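Local structure of arylamine n-acetyltransferase (Mycobacterium smegmatis, 1W5R) at residues Gly10-Arg14 against Ile15-Gly19; Ala53-Ala57 against Glu58-Ala62; Gly78-Gly81 against Tyr82-Glu86; Pro141-Glu145 against Ala146-Gln150; Glu185-Arg189 against Ile190-Val194. The protein catalyses the transfer of an acetyl group to arylamines, probably from acetyl-coenzyme A through a covalent acetyl-enzyme intermediate. The protein carries 1 engineered substitution. All blocks are in the same frame, centred on the assembly; numbering follows the deposited sequence.

In the fold
From the N terminus, contact 1 ends helix 8-14, contact 2 starts helix 57-66 and contact 3 is a turn inside helix 73-87. These three join a helical cluster: Tyr11 packs on Phe61 of contact 2 and on Leu79, Leu80 and Val83 of contact 3. Contact 4 closes the loop between strands 142-143 and 149-150, the outermost strands of the eight-stranded sheet, and touches none of the others. Contact 5 starts helix 189-201 and returns to the cluster, where Glu193 probably bonds to Leu55 N of contact 2. All five follow in series along the chain; none nests or crosses.

Contact 1. Residues Gly10-Arg14 against Ile15-Gly19; sequences GYLTR and IGLDG
A Schellman motif ends helix 8-14, with the backbone of Ile15, Gly16 and Leu17 folded back onto the carbonyls of Tyr11, Leu12 and Thr13. Ile15 N gives a regular helical bond to Tyr11 O, 3.0 Å. Beyond it Leu17 N reaches back to Leu12 O at 2.8 Å, and Gly16 N bonds to Thr13 O, the second of the paired bonds. Gly16 makes the reversal with phi 81°, a value that favours glycine. The side chain of Ile15 then runs obliquely across the ring of Tyr11. Its CG2 lies over one ring face, offset toward the rim, in a CH-pi contact 4.2 Å from the ring centroid, while CD1 touches the ring carbon CE2 at 3.4 Å. With chi1 of Ile15 at 69°, CG1 is placed between the backbone N and C, close to the carbonyl oxygens of Tyr11 and Leu12. The Tyr11 hydroxyl bonds to His35 on helix 25-38. Farther along, Leu12 CD1 approaches Gly19 O at 3.4 Å, and CD2 of the same leucine brushes Leu17 CB. On the exposed side a water donates to both Thr13 OG1, which also bonds to Gly9 O, and Leu17 O. Paired bonds into the last turn, a glycine of positive phi and an apolar residue just after it make this a classic Schellman C-cap.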
loop_
_atom_site.group_PDB
_atom_site.type_symbol
_atom_site.label_atom_id
_atom_site.label_comp_id
_atom_site.label_asym_id
_atom_site.label_seq_id
_atom_site.Cartn_x
_atom_site.Cartn_y
_atom_site.Cartn_z
ATOM N N GLY A 10 -34.162 7.680 -1.648
ATOM C CA GLY A 10 -32.970 8.177 -0.974
ATOM C C GLY A 10 -31.931 7.070 -0.857
ATOM O O GLY A 10 -30.757 7.285 -1.182
ATOM N N TYR A 11 -32.366 5.887 -0.421
ATOM C CA TYR A 11 -31.438 4.753 -0.274
ATOM C C TYR A 11 -30.839 4.324 -1.603
ATOM O O TYR A 11 -29.628 4.132 -1.710
ATOM C CB TYR A 11 -32.101 3.557 0.405
ATOM C CG TYR A 11 -31.216 2.325 0.428
ATOM C CD1 TYR A 11 -30.229 2.165 1.404
ATOM C CD2 TYR A 11 -31.362 1.328 -0.538
ATOM C CE1 TYR A 11 -29.405 1.044 1.407
ATOM C CE2 TYR A 11 -30.555 0.200 -0.540
ATOM C CZ TYR A 11 -29.587 0.056 0.443
ATOM O OH TYR A 11 -28.796 -1.075 0.439
ATOM N N LEU A 12 -31.690 4.209 -2.619
ATOM C CA LEU A 12 -31.249 3.765 -3.935
ATOM C C LEU A 12 -30.252 4.730 -4.556
ATOM O O LEU A 12 -29.265 4.301 -5.139
ATOM C CB LEU A 12 -32.444 3.513 -4.860
ATOM C CG LEU A 12 -33.347 2.364 -4.393
ATOM C CD1 LEU A 12 -34.705 2.446 -5.106
ATOM C CD2 LEU A 12 -32.712 0.984 -4.567
ATOM N N THR A 13 -30.509 6.033 -4.420
ATOM C CA THR A 13 -29.552 7.067 -4.836
ATOM C C THR A 13 -28.217 6.966 -4.078
ATOM O O THR A 13 -27.142 7.047 -4.680
ATOM C CB THR A 13 -30.145 8.483 -4.671
ATOM O OG1 THR A 13 -31.318 8.593 -5.483
ATOM C CG2 THR A 13 -29.136 9.550 -5.088
ATOM N N ARG A 14 -28.307 6.778 -2.760
ATOM C CA ARG A 14 -27.147 6.607 -1.901
ATOM C C ARG A 14 -26.236 5.488 -2.399
ATOM O O ARG A 14 -25.007 5.618 -2.368
ATOM C CB ARG A 14 -27.610 6.318 -0.465
ATOM C CG ARG A 14 -26.481 6.105 0.543
ATOM C CD ARG A 14 -25.855 7.415 0.972
ATOM N NE ARG A 14 -25.058 7.227 2.184
ATOM C CZ ARG A 14 -23.733 7.314 2.248
ATOM N NH1 ARG A 14 -23.011 7.602 1.167
ATOM N NH2 ARG A 14 -23.121 7.109 3.410
ATOM N N ILE A 15 -26.837 4.388 -2.846
ATOM C CA ILE A 15 -26.054 3.228 -3.306
ATOM C C ILE A 15 -25.822 3.181 -4.823
ATOM O O ILE A 15 -25.230 2.236 -5.335
ATOM C CB ILE A 15 -26.591 1.877 -2.757
ATOM C CG1 ILE A 15 -27.953 1.505 -3.366
ATOM C CG2 ILE A 15 -26.651 1.921 -1.215
ATOM C CD1 ILE A 15 -28.370 0.058 -3.137
ATOM N N GLY A 16 -26.273 4.215 -5.530
ATOM C CA GLY A 16 -25.980 4.341 -6.959
ATOM C C GLY A 16 -26.869 3.523 -7.873
ATOM O O GLY A 16 -26.457 3.152 -8.979
ATOM N N LEU A 17 -28.083 3.239 -7.410
ATOM C CA LEU A 17 -29.110 2.600 -8.227
ATOM C C LEU A 17 -30.254 3.586 -8.492
ATOM O O LEU A 17 -30.352 4.631 -7.841
ATOM C CB LEU A 17 -29.642 1.333 -7.542
ATOM C CG LEU A 17 -28.682 0.171 -7.271
ATOM C CD1 LEU A 17 -29.435 -0.955 -6.581
ATOM C CD2 LEU A 17 -28.013 -0.339 -8.548
ATOM N N ASP A 18 -31.107 3.268 -9.458
ATOM C CA ASP A 18 -32.281 4.102 -9.734
ATOM C C ASP A 18 -33.508 3.262 -10.059
ATOM O O ASP A 18 -33.386 2.109 -10.490
ATOM C CB ASP A 18 -31.996 5.134 -10.838
ATOM C CG ASP A 18 -31.300 4.535 -12.053
ATOM O OD1 ASP A 18 -31.360 3.299 -12.250
ATOM O OD2 ASP A 18 -30.692 5.316 -12.821
ATOM N N GLY A 19 -34.688 3.842 -9.836
ATOM C CA GLY A 19 -35.956 3.150 -10.070
ATOM C C GLY A 19 -36.200 2.022 -9.084
ATOM O O GLY A 19 -35.285 1.591 -8.379
HETATM O O HOH W 1 -30.650 7.414 -8.125
#

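Contact 2. Residues Ala53-Ala57 against Glu58-Ala62; sequences ADLSA and EALFA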
loop_
_atom_site.group_PDB
_atom_site.type_symbol
_atom_site.label_atom_id
_atom_site.label_comp_id
_atom_site.label_asym_id
_atom_site.label_seq_id
_atom_site.Cartn_x
_atom_site.Cartn_y
_atom_site.Cartn_z
ATOM N N ALA A 53 -28.221 3.057 19.747
ATOM C CA ALA A 53 -29.277 2.539 20.610
ATOM C C ALA A 53 -30.577 2.254 19.856
ATOM O O ALA A 53 -31.348 1.375 20.240
ATOM C CB ALA A 53 -29.543 3.535 21.741
ATOM N N ASP A 54 -30.806 3.001 18.785
ATOM C CA ASP A 54 -32.094 3.024 18.088
ATOM C C ASP A 54 -31.920 2.409 16.701
ATOM O O ASP A 54 -31.238 2.977 15.852
ATOM C CB ASP A 54 -32.563 4.484 17.991
ATOM C CG ASP A 54 -33.912 4.652 17.309
ATOM O OD1 ASP A 54 -34.452 3.695 16.713
ATOM O OD2 ASP A 54 -34.441 5.787 17.384
ATOM N N LEU A 55 -32.525 1.238 16.494
ATOM C CA LEU A 55 -32.399 0.532 15.222
ATOM C C LEU A 55 -33.683 0.590 14.379
ATOM O O LEU A 55 -33.914 -0.258 13.509
ATOM C CB LEU A 55 -31.932 -0.909 15.451
ATOM C CG LEU A 55 -30.583 -1.027 16.185
ATOM C CD1 LEU A 55 -30.265 -2.503 16.435
ATOM C CD2 LEU A 55 -29.418 -0.345 15.452
ATOM N N SER A 56 -34.524 1.589 14.655
ATOM C CA SER A 56 -35.700 1.846 13.833
ATOM C C SER A 56 -35.316 2.276 12.426
ATOM O O SER A 56 -34.217 2.790 12.195
ATOM C CB SER A 56 -36.554 2.941 14.481
ATOM O OG SER A 56 -35.895 4.195 14.441
ATOM N N ALA A 57 -36.221 2.084 11.471
ATOM C CA ALA A 57 -35.966 2.546 10.114
ATOM C C ALA A 57 -35.696 4.053 10.073
ATOM O O ALA A 57 -34.818 4.518 9.350
ATOM C CB ALA A 57 -37.128 2.174 9.187
ATOM N N GLU A 58 -36.474 4.822 10.833
ATOM C CA GLU A 58 -36.309 6.277 10.856
ATOM C C GLU A 58 -34.887 6.672 11.225
ATOM O O GLU A 58 -34.272 7.502 10.554
ATOM C CB GLU A 58 -37.316 6.928 11.828
ATOM C CG GLU A 58 -37.042 8.407 12.097
ATOM C CD GLU A 58 -38.149 9.106 12.891
ATOM O OE1 GLU A 58 -39.029 8.422 13.471
ATOM O OE2 GLU A 58 -38.123 10.352 12.946
ATOM N N ALA A 59 -34.375 6.063 12.294
ATOM C CA ALA A 59 -33.037 6.366 12.773
ATOM C C ALA A 59 -31.981 5.938 11.758
ATOM O O ALA A 59 -31.040 6.676 11.500
ATOM C CB ALA A 59 -32.793 5.688 14.086
ATOM N N LEU A 60 -32.129 4.738 11.202
ATOM C CA LEU A 60 -31.080 4.210 10.319
ATOM C C LEU A 60 -31.032 4.895 8.948
ATOM O O LEU A 60 -29.945 5.159 8.418
ATOM C CB LEU A 60 -31.207 2.691 10.194
ATOM C CG LEU A 60 -31.045 1.935 11.515
ATOM C CD1 LEU A 60 -31.129 0.432 11.280
ATOM C CD2 LEU A 60 -29.728 2.320 12.222
ATOM N N PHE A 61 -32.201 5.192 8.384
ATOM C CA PHE A 61 -32.246 5.966 7.138
ATOM C C PHE A 61 -31.683 7.369 7.362
ATOM O O PHE A 61 -30.889 7.865 6.563
ATOM C CB PHE A 61 -33.678 6.046 6.590
ATOM C CG PHE A 61 -34.094 4.864 5.741
ATOM C CD1 PHE A 61 -34.589 3.698 6.328
ATOM C CD2 PHE A 61 -34.031 4.935 4.339
ATOM C CE1 PHE A 61 -35.002 2.599 5.537
ATOM C CE2 PHE A 61 -34.447 3.845 3.539
ATOM C CZ PHE A 61 -34.926 2.679 4.139
ATOM N N ALA A 62 -32.059 7.998 8.473
ATOM C CA ALA A 62 -31.588 9.347 8.749
ATOM C C ALA A 62 -30.058 9.418 8.785
ATOM O O ALA A 62 -29.458 10.304 8.175
ATOM C CB ALA A 62 -32.199 9.883 10.035
#
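Ser56 is the N-cap of helix 57-66, and its short side chain joins the preceding loop to the first turn. CB passes Glu58 N at 4.1 Å; beyond it, chi1 of 68° sets OG between the backbone N and C, facing the first turn. There OG accepts from Ala59 N at 3.2 Å, in a fairly straight bond of 161°, and touches Ala59 CB. The same hydroxyl donates to Asp54 OD1, 2.7 Å away, on the syn side and somewhat out of the carboxylate plane. OD1 also accepts from Ser56 N, which closes an Asx turn; both donors come from one face of the carboxylate, whose CG rests on Ala59 CB at 3.6 Å. Asp54 thus fixes the capping hydroxyl as a second-shell partner, and its negative charge probably interacts favourably with the positive end of the helix dipole. Along the helix Leu60 N bonds to Ser56 O and Phe61 N to Ala57 O, an oxygen that also lies in the plane of the Phe61 ring, at its edge, 3.1 Å from CD1. Leu55 and Leu60 meet through their CD2 methyls. Phe61 continues onto helices 8-14 and 73-87, while Leu55 packs on Leu192 of helix 189-201.

Contact 3. Residues Gly78-Gly81 against Tyr82-Glu86; sequences GLLG and YVLEE
Leu80 and Leu84, one helical turn apart in helix 73-87, form the apolar centre of this turn. Leu80 CD1 lies 3.8 Å from Leu84 CG, and Leu80 CG is nearly as close to Leu84 CD1, the two side chains meeting obliquely. In Leu80, chi1 of -175° swings CG beside its own carbonyl carbon, toward the following turn. Leu79 and Val83 make a looser pair, CD1 to CG2 at 4.4 Å. Along the backbone run four regular helical bonds: Tyr82 N to Gly78 O, Val83 N to Leu79 O, Leu84 N to Leu80 O at 2.8 Å, and Glu85 N to Gly81 O. Over the glycine side, the Tyr82 ring leans back along the helix, its CD1 3.1 Å from Gly78 O. The ring also has a cation-pi contact with Arg93, and its hydroxyl bonds to Leu55 O in the loop before helix 57-66. At the polar edge the aliphatic CG of Glu85 passes Gly81 O at 3.3 Å, while its carboxylate pairs with Arg93. The chemistry is two-sided: leucines and valine turn to the neighbouring helices, whereas Tyr82 and Glu85 both engage one arginine, whose charge is probably balanced by the glutamate.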
loop_
_atom_site.group_PDB
_atom_site.type_symbol
_atom_site.label_atom_id
_atom_site.label_comp_id
_atom_site.label_asym_id
_atom_site.label_seq_id
_atom_site.Cartn_x
_atom_site.Cartn_y
_atom_site.Cartn_z
ATOM N N GLY A 78 -29.532 -3.637 9.600
ATOM C CA GLY A 78 -30.844 -3.108 9.957
ATOM C C GLY A 78 -31.411 -2.352 8.774
ATOM O O GLY A 78 -32.530 -2.633 8.324
ATOM N N LEU A 79 -30.634 -1.408 8.244
ATOM C CA LEU A 79 -31.063 -0.623 7.100
ATOM C C LEU A 79 -31.432 -1.507 5.913
ATOM O O LEU A 79 -32.505 -1.340 5.308
ATOM C CB LEU A 79 -29.965 0.375 6.690
ATOM C CG LEU A 79 -30.240 1.208 5.430
ATOM C CD1 LEU A 79 -31.452 2.089 5.607
ATOM C CD2 LEU A 79 -29.026 2.055 5.077
ATOM N N LEU A 80 -30.541 -2.423 5.548
ATOM C CA LEU A 80 -30.800 -3.276 4.390
ATOM C C LEU A 80 -32.024 -4.146 4.617
ATOM O O LEU A 80 -32.789 -4.401 3.683
ATOM C CB LEU A 80 -29.568 -4.137 4.072
ATOM C CG LEU A 80 -29.677 -4.988 2.801
ATOM C CD1 LEU A 80 -30.102 -4.170 1.588
ATOM C CD2 LEU A 80 -28.345 -5.678 2.536
ATOM N N GLY A 81 -32.216 -4.592 5.853
ATOM C CA GLY A 81 -33.407 -5.364 6.213
ATOM C C GLY A 81 -34.694 -4.626 5.871
ATOM O O GLY A 81 -35.596 -5.194 5.252
ATOM N N TYR A 82 -34.784 -3.355 6.256
ATOM C CA TYR A 82 -35.965 -2.537 5.948
ATOM C C TYR A 82 -36.122 -2.353 4.452
ATOM O O TYR A 82 -37.236 -2.472 3.919
ATOM C CB TYR A 82 -35.872 -1.165 6.623
ATOM C CG TYR A 82 -35.919 -1.214 8.137
ATOM C CD1 TYR A 82 -34.857 -0.723 8.916
ATOM C CD2 TYR A 82 -37.034 -1.735 8.796
ATOM C CE1 TYR A 82 -34.913 -0.774 10.313
ATOM C CE2 TYR A 82 -37.100 -1.789 10.178
ATOM C CZ TYR A 82 -36.041 -1.297 10.938
ATOM O OH TYR A 82 -36.096 -1.343 12.308
ATOM N N VAL A 83 -35.013 -2.086 3.769
ATOM C CA VAL A 83 -35.037 -1.862 2.325
ATOM C C VAL A 83 -35.553 -3.100 1.604
ATOM O O VAL A 83 -36.441 -2.995 0.738
ATOM C CB VAL A 83 -33.647 -1.467 1.773
ATOM C CG1 VAL A 83 -33.635 -1.552 0.258
ATOM C CG2 VAL A 83 -33.277 -0.087 2.235
ATOM N N LEU A 84 -35.026 -4.272 1.962
ATOM C CA LEU A 84 -35.412 -5.500 1.261
ATOM C C LEU A 84 -36.876 -5.856 1.488
ATOM O O LEU A 84 -37.567 -6.266 0.550
ATOM C CB LEU A 84 -34.497 -6.668 1.609
ATOM C CG LEU A 84 -33.030 -6.505 1.185
ATOM C CD1 LEU A 84 -32.255 -7.689 1.693
ATOM C CD2 LEU A 84 -32.813 -6.323 -0.335
ATOM N N GLU A 85 -37.340 -5.686 2.725
ATOM C CA GLU A 85 -38.757 -5.840 3.077
ATOM C C GLU A 85 -39.650 -4.957 2.232
ATOM O O GLU A 85 -40.685 -5.409 1.706
ATOM C CB GLU A 85 -38.969 -5.439 4.527
ATOM C CG GLU A 85 -38.665 -6.512 5.492
ATOM C CD GLU A 85 -39.188 -6.203 6.879
ATOM O OE1 GLU A 85 -39.132 -5.024 7.328
ATOM O OE2 GLU A 85 -39.627 -7.163 7.523
ATOM N N GLU A 86 -39.262 -3.691 2.111
ATOM C CA GLU A 86 -40.068 -2.717 1.389
ATOM C C GLU A 86 -40.180 -3.136 -0.070
ATOM O O GLU A 86 -41.248 -3.009 -0.675
ATOM C CB GLU A 86 -39.486 -1.303 1.541
ATOM C CG GLU A 86 -40.240 -0.193 0.789
ATOM C CD GLU A 86 -41.686 0.005 1.244
ATOM O OE1 GLU A 86 -42.056 -0.423 2.363
ATOM O OE2 GLU A 86 -42.453 0.602 0.463
#

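Contact 4. Residues Pro141-Glu145 against Ala146-Gln150; sequences PIRLE and AGPVQ
Chi1 of -59° and chi2 of -172° stretch Gln150 across the loop, so that its amide lies alongside the backbone of Arg143. Two bonds grip it there: Arg143 N gives to Gln150 OE1 at 2.9 Å, and Gln150 NE2 gives to Arg143 O at 2.9 Å. Each acceptor is met on a lone pair in its carbonyl plane, which fixes the amide's rotation. A water accepts from NE2 and donates to Glu145 O and Pro148 O, and so links the two arms of the turn. Arg143, bent at chi3 (-47°), folds its guanidinium back over OE1, which sits 3.7 Å above one face. NE and NH2 grip Glu145 OE2 side-on, NE at 2.8 Å in a salt bridge. Pro148 CG packs across this ion pair, 3.7 Å from Glu145 OE1. Leu144 centres an inverse gamma turn. The loop joins the two edges of the eight-stranded sheet: strand 142-143 pairs with 127-129, the weakly bonded strand 149-150 with 157-162, and Ile142 packs on Leu128 and Leu159.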
loop_
_atom_site.group_PDB
_atom_site.type_symbol
_atom_site.label_atom_id
_atom_site.label_comp_id
_atom_site.label_asym_id
_atom_site.label_seq_id
_atom_site.Cartn_x
_atom_site.Cartn_y
_atom_site.Cartn_z
ATOM N N PRO A 141 -25.073 -12.267 -1.742
ATOM C CA PRO A 141 -25.899 -13.150 -0.942
ATOM C C PRO A 141 -25.429 -14.582 -1.197
ATOM O O PRO A 141 -24.984 -14.887 -2.314
ATOM C CB PRO A 141 -27.302 -12.951 -1.532
ATOM C CG PRO A 141 -27.082 -12.505 -2.916
ATOM C CD PRO A 141 -25.796 -11.714 -2.906
ATOM N N ILE A 142 -25.496 -15.444 -0.190
ATOM C CA ILE A 142 -25.188 -16.864 -0.404
ATOM C C ILE A 142 -26.353 -17.692 0.089
ATOM O O ILE A 142 -27.175 -17.206 0.866
ATOM C CB ILE A 142 -23.847 -17.320 0.258
ATOM C CG1 ILE A 142 -23.933 -17.276 1.793
ATOM C CG2 ILE A 142 -22.668 -16.500 -0.276
ATOM C CD1 ILE A 142 -22.725 -17.869 2.505
ATOM N N ARG A 143 -26.453 -18.930 -0.380
ATOM C CA ARG A 143 -27.532 -19.800 0.080
ATOM C C ARG A 143 -27.327 -20.121 1.547
ATOM O O ARG A 143 -26.240 -20.494 1.955
ATOM C CB ARG A 143 -27.627 -21.080 -0.759
ATOM C CG ARG A 143 -27.857 -20.835 -2.241
ATOM C CD ARG A 143 -28.251 -22.108 -2.981
ATOM N NE ARG A 143 -27.373 -23.220 -2.618
ATOM C CZ ARG A 143 -26.145 -23.403 -3.100
ATOM N NH1 ARG A 143 -25.628 -22.542 -3.968
ATOM N NH2 ARG A 143 -25.426 -24.447 -2.709
ATOM N N LEU A 144 -28.351 -19.962 2.366
ATOM C CA LEU A 144 -28.259 -20.301 3.789
ATOM C C LEU A 144 -28.439 -21.828 3.867
ATOM O O LEU A 144 -29.516 -22.367 4.149
ATOM C CB LEU A 144 -29.315 -19.520 4.605
ATOM C CG LEU A 144 -29.145 -19.493 6.129
ATOM C CD1 LEU A 144 -27.763 -20.014 6.530
ATOM C CD2 LEU A 144 -29.338 -18.083 6.666
ATOM N N GLU A 145 -27.362 -22.484 3.565
ATOM C CA GLU A 145 -27.284 -23.912 3.433
ATOM C C GLU A 145 -25.906 -24.371 3.884
ATOM O O GLU A 145 -24.888 -23.943 3.327
ATOM C CB GLU A 145 -27.557 -24.291 1.980
ATOM C CG GLU A 145 -27.571 -25.776 1.671
ATOM C CD GLU A 145 -27.358 -26.094 0.190
ATOM O OE1 GLU A 145 -27.024 -27.266 -0.111
ATOM O OE2 GLU A 145 -27.535 -25.186 -0.643
ATOM N N ALA A 146 -25.868 -25.222 4.898
ATOM C CA ALA A 146 -24.600 -25.714 5.387
ATOM C C ALA A 146 -24.017 -26.768 4.484
ATOM O O ALA A 146 -24.724 -27.623 3.954
ATOM C CB ALA A 146 -24.752 -26.266 6.813
ATOM N N GLY A 147 -22.698 -26.716 4.308
ATOM C CA GLY A 147 -21.971 -27.742 3.560
ATOM C C GLY A 147 -21.117 -27.231 2.410
ATOM O O GLY A 147 -19.885 -27.308 2.470
ATOM N N PRO A 148 -21.761 -26.723 1.343
ATOM C CA PRO A 148 -20.977 -26.375 0.152
ATOM C C PRO A 148 -20.138 -25.109 0.279
ATOM O O PRO A 148 -20.535 -24.132 0.932
ATOM C CB PRO A 148 -22.038 -26.157 -0.936
ATOM C CG PRO A 148 -23.353 -26.574 -0.346
ATOM C CD PRO A 148 -23.203 -26.491 1.140
ATOM N N VAL A 149 -18.978 -25.130 -0.360
ATOM C CA VAL A 149 -18.217 -23.921 -0.605
ATOM C C VAL A 149 -18.961 -23.125 -1.662
ATOM O O VAL A 149 -19.355 -23.669 -2.707
ATOM C CB VAL A 149 -16.804 -24.244 -1.098
ATOM C CG1 VAL A 149 -16.117 -22.988 -1.619
ATOM C CG2 VAL A 149 -15.988 -24.882 0.007
ATOM N N GLN A 150 -19.190 -21.847 -1.381
ATOM C CA GLN A 150 -19.928 -21.006 -2.301
ATOM C C GLN A 150 -19.067 -19.848 -2.767
ATOM O O GLN A 150 -18.454 -19.148 -1.947
ATOM C CB GLN A 150 -21.198 -20.475 -1.633
ATOM C CG GLN A 150 -22.146 -21.563 -1.154
ATOM C CD GLN A 150 -23.462 -20.993 -0.676
ATOM O OE1 GLN A 150 -24.167 -20.320 -1.430
ATOM N NE2 GLN A 150 -23.795 -21.248 0.589
HETATM O O HOH W 2 -22.381 -23.047 2.519
#

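Contact 5. Residues Glu185-Arg189 against Ile190-Val194; sequences EPRPR and IDLEV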
loop_
_atom_site.group_PDB
_atom_site.type_symbol
_atom_site.label_atom_id
_atom_site.label_comp_id
_atom_site.label_asym_id
_atom_site.label_seq_id
_atom_site.Cartn_x
_atom_site.Cartn_y
_atom_site.Cartn_z
ATOM N N GLU A 185 -32.843 -18.484 14.557
ATOM C CA GLU A 185 -33.993 -17.968 15.316
ATOM C C GLU A 185 -34.199 -16.476 15.011
ATOM O O GLU A 185 -33.307 -15.662 15.279
ATOM C CB GLU A 185 -33.782 -18.165 16.814
ATOM C CG GLU A 185 -34.950 -17.665 17.671
ATOM C CD GLU A 185 -34.655 -17.698 19.164
ATOM O OE1 GLU A 185 -33.629 -18.288 19.584
ATOM O OE2 GLU A 185 -35.466 -17.120 19.939
ATOM N N PRO A 186 -35.354 -16.105 14.427
ATOM C CA PRO A 186 -35.589 -14.690 14.155
ATOM C C PRO A 186 -35.609 -13.856 15.441
ATOM O O PRO A 186 -36.198 -14.271 16.461
ATOM C CB PRO A 186 -36.972 -14.683 13.499
ATOM C CG PRO A 186 -37.098 -16.065 12.903
ATOM C CD PRO A 186 -36.477 -16.939 13.950
ATOM N N ARG A 187 -34.988 -12.679 15.379
ATOM C CA ARG A 187 -34.849 -11.823 16.549
ATOM C C ARG A 187 -35.711 -10.588 16.424
ATOM O O ARG A 187 -35.806 -9.989 15.344
ATOM C CB ARG A 187 -33.391 -11.380 16.739
ATOM C CG ARG A 187 -32.371 -12.498 16.768
ATOM C CD ARG A 187 -32.653 -13.415 17.943
ATOM N NE ARG A 187 -31.608 -14.419 18.101
ATOM C CZ ARG A 187 -31.641 -15.407 18.984
ATOM N NH1 ARG A 187 -32.681 -15.539 19.813
ATOM N NH2 ARG A 187 -30.624 -16.255 19.046
ATOM N N PRO A 188 -36.365 -10.195 17.534
ATOM C CA PRO A 188 -37.091 -8.948 17.500
ATOM C C PRO A 188 -36.139 -7.765 17.611
ATOM O O PRO A 188 -35.021 -7.903 18.144
ATOM C CB PRO A 188 -37.959 -9.022 18.762
ATOM C CG PRO A 188 -37.159 -9.834 19.719
ATOM C CD PRO A 188 -36.424 -10.849 18.852
ATOM N N ARG A 189 -36.597 -6.606 17.153
ATOM C CA ARG A 189 -35.739 -5.423 17.126
ATOM C C ARG A 189 -35.140 -5.099 18.490
ATOM O O ARG A 189 -33.968 -4.739 18.587
ATOM C CB ARG A 189 -36.472 -4.213 16.552
ATOM C CG ARG A 189 -35.575 -3.001 16.390
ATOM C CD ARG A 189 -36.252 -1.908 15.607
ATOM N NE ARG A 189 -37.269 -1.210 16.384
ATOM C CZ ARG A 189 -38.274 -0.523 15.849
ATOM N NH1 ARG A 189 -38.419 -0.460 14.527
ATOM N NH2 ARG A 189 -39.144 0.091 16.635
ATOM N N ILE A 190 -35.943 -5.219 19.542
ATOM C CA ILE A 190 -35.446 -4.880 20.868
ATOM C C ILE A 190 -34.217 -5.706 21.282
ATOM O O ILE A 190 -33.317 -5.194 21.952
ATOM C CB ILE A 190 -36.574 -4.938 21.950
ATOM C CG1 ILE A 190 -36.075 -4.386 23.296
ATOM C CG2 ILE A 190 -37.114 -6.346 22.123
ATOM C CD1 ILE A 190 -35.639 -2.935 23.264
ATOM N N ASP A 191 -34.195 -6.985 20.913
ATOM C CA ASP A 191 -33.057 -7.839 21.278
ATOM C C ASP A 191 -31.796 -7.411 20.514
ATOM O O ASP A 191 -30.688 -7.510 21.038
ATOM C CB ASP A 191 -33.334 -9.325 21.006
ATOM C CG ASP A 191 -34.376 -9.921 21.951
ATOM O OD1 ASP A 191 -34.881 -9.198 22.833
ATOM O OD2 ASP A 191 -34.679 -11.132 21.794
ATOM N N LEU A 192 -31.977 -6.969 19.274
ATOM C CA LEU A 192 -30.873 -6.372 18.509
ATOM C C LEU A 192 -30.414 -5.061 19.149
ATOM O O LEU A 192 -29.218 -4.782 19.207
ATOM C CB LEU A 192 -31.309 -6.138 17.055
ATOM C CG LEU A 192 -31.731 -7.410 16.299
ATOM C CD1 LEU A 192 -32.156 -7.041 14.885
ATOM C CD2 LEU A 192 -30.585 -8.432 16.273
ATOM N N GLU A 193 -31.364 -4.258 19.620
ATOM C CA GLU A 193 -31.034 -2.999 20.279
ATOM C C GLU A 193 -30.259 -3.201 21.590
ATOM O O GLU A 193 -29.382 -2.402 21.906
ATOM C CB GLU A 193 -32.303 -2.160 20.486
ATOM C CG GLU A 193 -32.762 -1.534 19.164
ATOM C CD GLU A 193 -34.104 -0.813 19.203
ATOM O OE1 GLU A 193 -34.942 -1.081 20.096
ATOM O OE2 GLU A 193 -34.324 0.011 18.301
ATOM N N VAL A 194 -30.565 -4.262 22.347
ATOM C CA VAL A 194 -29.817 -4.568 23.581
ATOM C C VAL A 194 -28.361 -4.951 23.213
ATOM O O VAL A 194 -27.402 -4.513 23.844
ATOM C CB VAL A 194 -30.520 -5.688 24.386
ATOM C CG1 VAL A 194 -29.656 -6.224 25.510
ATOM C CG2 VAL A 194 -31.870 -5.175 24.933
HETATM O O HOH W 3 -34.846 -13.601 20.574
HETATM O O HOH W 4 -37.653 -1.251 19.441
#
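Backbone bonds start helix 189-201 at Pro188, the N-cap residue. Its carbonyl oxygen takes two weak bonds, from Asp191 N at 3.0 Å and from Leu192 N at 3.4 Å; the first strong one is Glu193 N to Arg189 O, 2.8 Å. Van der Waals contacts follow the same turn. Asp191 lays its carboxylate against the proline ring, OD2 3.4 Å from Pro188 CD, with chi1 of -70° turning CG beside the backbone N and back toward the cap. In apolar contacts, Pro188 CG also meets Ile190 CG2, and Leu192 CD2 reaches Arg187 CB at 4.1 Å before packing on Leu55 and strand 90-98. Charged groups form two sets. Arg187 NH1 makes a salt bridge with Glu185 OE1 at 2.9 Å, while Glu185 CB lies over the guanidinium centre; the NE of this arginine bonds to Ser95. Arg189 and Glu193 pair only loosely, NE to OE2 being 3.7 Å with the oxygen well out of the guanidinium plane, and OE2 is held instead by Leu55 N. Waters complete both sets: one links Arg187 NH1 to Asp191 OD2, the other lies in the Arg189 plane, accepts from NE and donates to Glu193 OE1. Proline offers no side-chain acceptor as N-cap, so the helix start probably gains from the negative charge of Asp191 in its first turn; Asp191 and Glu193 are each tied to an arginine through water.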